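PDB 4MHR: ectoine dioxygenase from Sphingopyxis alaskensis, which catalyses the iron- and 2-oxoglutarate-dependent hydroxylation of L-ectoine to 5-hydroxyectoine, a compatible solute that protects cells against osmotic stress. Local coordinates for residues 135-141 with 263-268. Numbering follows the deposited sequence.
Sequences QSRLNYK and PRANAF
Six backbone hydrogen bonds join antiparallel strands 135-141 and 264-268: Arg137 N to Phe268 O 2.9 Å, Phe268 N to Arg137 O 2.8 Å, Asn139 N to Asn266 O 2.8 Å, Asn266 N to Asn139 O 3.1 Å, Lys141 N to Arg264 O 2.8 Å and Arg264 N to Lys141 O 2.9 Å. Leu138-Ala267 and Tyr140-Ala265 are the non-hydrogen-bonded pairs between them. Both backbones are extended; their axes approach to 4.7 Å, with N-to-C directions 175° apart. These are neighbouring inner strands of the large sheet of the cupin fold. The face with Arg137, Asn139, Lys141, Arg264, Asn266 and Phe268 looks to the active site: Lys141 binds 2-oxoglutarate, and Phe268 lies beside the iron ligand Asp154. Lys141 NZ also hydrogen-bonds to Asn256 O and Gly184 O. Gln135, which binds L-ectoine, brings OE1 to 3.5 Å from Phe268 CE2, at the ring edge. Phe268 CD2 lies 3.7 Å from Arg137 CD. On the other face, with Leu138, Tyr140, Ala265 and Ala267, Tyr140 CE2 reaches Pro263 CB at 3.9 Å, while Leu138 meets helix 63-78.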
loop_
_atom_site.group_PDB
_atom_site.type_symbol
_atom_site.label_atom_id
_atom_site.label_comp_id
_atom_site.label_asym_id
_atom_site.label_seq_id
_atom_site.Cartn_x
_atom_site.Cartn_y
_atom_site.Cartn_z
ATOM N N GLN A 135 -5.425 -2.892 6.391
ATOM C CA GLN A 135 -4.615 -4.082 6.155
ATOM C C GLN A 135 -3.220 -3.657 6.410
ATOM O O GLN A 135 -2.868 -2.512 6.114
ATOM C CB GLN A 135 -4.718 -4.490 4.692
ATOM C CG GLN A 135 -3.841 -5.677 4.318
ATOM C CD GLN A 135 -3.835 -5.888 2.823
ATOM O OE1 GLN A 135 -2.895 -5.466 2.103
ATOM N NE2 GLN A 135 -4.906 -6.474 2.329
ATOM N N SER A 136 -2.378 -4.571 6.865
ATOM C CA SER A 136 -0.931 -4.369 6.959
ATOM C C SER A 136 -0.184 -5.635 6.565
ATOM O O SER A 136 -0.750 -6.753 6.626
ATOM C CB SER A 136 -0.518 -3.938 8.343
ATOM O OG SER A 136 -0.681 -4.942 9.330
ATOM N N ARG A 137 1.069 -5.494 6.126
ATOM C CA ARG A 137 1.841 -6.713 5.754
ATOM C C ARG A 137 3.275 -6.394 5.895
ATOM O O ARG A 137 3.683 -5.299 5.482
ATOM C CB ARG A 137 1.768 -7.134 4.292
ATOM C CG ARG A 137 0.499 -7.154 3.563
ATOM C CD ARG A 137 0.757 -7.054 2.054
ATOM N NE ARG A 137 1.394 -8.243 1.530
ATOM C CZ ARG A 137 0.981 -8.942 0.466
ATOM N NH1 ARG A 137 -0.095 -8.582 -0.235
ATOM N NH2 ARG A 137 1.666 -10.021 0.100
ATOM N N LEU A 138 4.035 -7.370 6.378
ATOM C CA LEU A 138 5.488 -7.361 6.318
ATOM C C LEU A 138 5.848 -8.305 5.183
ATOM O O LEU A 138 5.433 -9.501 5.137
ATOM C CB LEU A 138 6.138 -7.721 7.628
ATOM C CG LEU A 138 7.664 -7.977 7.557
ATOM C CD1 LEU A 138 8.483 -6.832 7.038
ATOM C CD2 LEU A 138 8.204 -8.449 8.889
ATOM N N ASN A 139 6.540 -7.736 4.207
ATOM C CA ASN A 139 6.941 -8.462 2.996
ATOM C C ASN A 139 8.439 -8.675 2.904
ATOM O O ASN A 139 9.216 -7.758 3.211
ATOM C CB ASN A 139 6.538 -7.690 1.772
ATOM C CG ASN A 139 5.059 -7.459 1.705
ATOM O OD1 ASN A 139 4.565 -6.312 1.572
ATOM N ND2 ASN A 139 4.323 -8.544 1.796
ATOM N N TYR A 140 8.812 -9.857 2.414
ATOM C CA TYR A 140 10.207 -10.241 2.145
ATOM C C TYR A 140 10.282 -10.961 0.829
ATOM O O TYR A 140 9.581 -11.961 0.593
ATOM C CB TYR A 140 10.695 -11.163 3.188
ATOM C CG TYR A 140 12.097 -11.637 2.933
ATOM C CD1 TYR A 140 12.355 -12.886 2.306
ATOM C CD2 TYR A 140 13.155 -10.853 3.299
ATOM C CE1 TYR A 140 13.648 -13.298 2.090
ATOM C CE2 TYR A 140 14.444 -11.251 3.072
ATOM C CZ TYR A 140 14.685 -12.456 2.499
ATOM O OH TYR A 140 15.974 -12.799 2.331
ATOM N N LYS A 141 11.090 -10.432 -0.064
ATOM C CA LYS A 141 11.209 -10.971 -1.436
ATOM C C LYS A 141 12.703 -11.305 -1.534
ATOM O O LYS A 141 13.546 -10.375 -1.538
ATOM C CB LYS A 141 10.817 -9.913 -2.464
ATOM C CG LYS A 141 11.313 -10.126 -3.901
ATOM C CD LYS A 141 11.325 -8.829 -4.715
ATOM C CE LYS A 141 10.906 -9.054 -6.155
ATOM N NZ LYS A 141 10.226 -7.837 -6.698
ATOM N N PRO A 263 17.959 -8.706 -1.422
ATOM C CA PRO A 263 16.556 -8.909 -1.043
ATOM C C PRO A 263 15.786 -7.588 -1.016
ATOM O O PRO A 263 16.367 -6.526 -0.971
ATOM C CB PRO A 263 16.657 -9.435 0.375
ATOM C CG PRO A 263 17.835 -8.676 0.917
ATOM C CD PRO A 263 18.818 -8.743 -0.235
ATOM N N ARG A 264 14.481 -7.675 -1.099
ATOM C CA ARG A 264 13.594 -6.525 -0.863
ATOM C C ARG A 264 12.761 -6.831 0.330
ATOM O O ARG A 264 12.295 -7.977 0.481
ATOM C CB ARG A 264 12.620 -6.346 -2.020
ATOM C CG ARG A 264 13.169 -5.524 -3.148
ATOM C CD ARG A 264 12.045 -5.202 -4.122
ATOM N NE ARG A 264 11.164 -4.109 -3.666
ATOM C CZ ARG A 264 9.871 -4.209 -3.321
ATOM N NH1 ARG A 264 9.215 -5.371 -3.334
ATOM N NH2 ARG A 264 9.218 -3.107 -2.942
ATOM N N ALA A 265 12.567 -5.833 1.180
ATOM C CA ALA A 265 11.760 -6.027 2.366
ATOM C C ALA A 265 11.093 -4.663 2.705
ATOM O O ALA A 265 11.746 -3.625 2.688
ATOM C CB ALA A 265 12.642 -6.515 3.526
ATOM N N ASN A 266 9.810 -4.697 3.020
ATOM C CA ASN A 266 9.093 -3.526 3.394
ATOM C C ASN A 266 7.991 -3.879 4.319
ATOM O O ASN A 266 7.548 -5.078 4.371
ATOM C CB ASN A 266 8.534 -2.841 2.163
ATOM C CG ASN A 266 7.339 -3.553 1.601
ATOM O OD1 ASN A 266 7.362 -4.747 1.413
ATOM N ND2 ASN A 266 6.259 -2.828 1.405
ATOM N N ALA A 267 7.594 -2.864 5.092
ATOM C CA ALA A 267 6.363 -2.875 5.844
ATOM C C ALA A 267 5.323 -2.048 5.056
ATOM O O ALA A 267 5.554 -0.874 4.745
ATOM C CB ALA A 267 6.632 -2.274 7.215
ATOM N N PHE A 268 4.185 -2.650 4.754
ATOM C CA PHE A 268 3.135 -2.078 3.956
ATOM C C PHE A 268 1.961 -1.784 4.897
ATOM O O PHE A 268 1.403 -2.718 5.475
ATOM C CB PHE A 268 2.777 -3.109 2.893
ATOM C CG PHE A 268 1.689 -2.726 1.951
ATOM C CD1 PHE A 268 1.933 -1.814 0.924
ATOM C CD2 PHE A 268 0.449 -3.418 1.962
ATOM C CE1 PHE A 268 0.932 -1.515 0.005
ATOM C CE2 PHE A 268 -0.539 -3.125 1.022
ATOM C CZ PHE A 268 -0.305 -2.149 0.046
#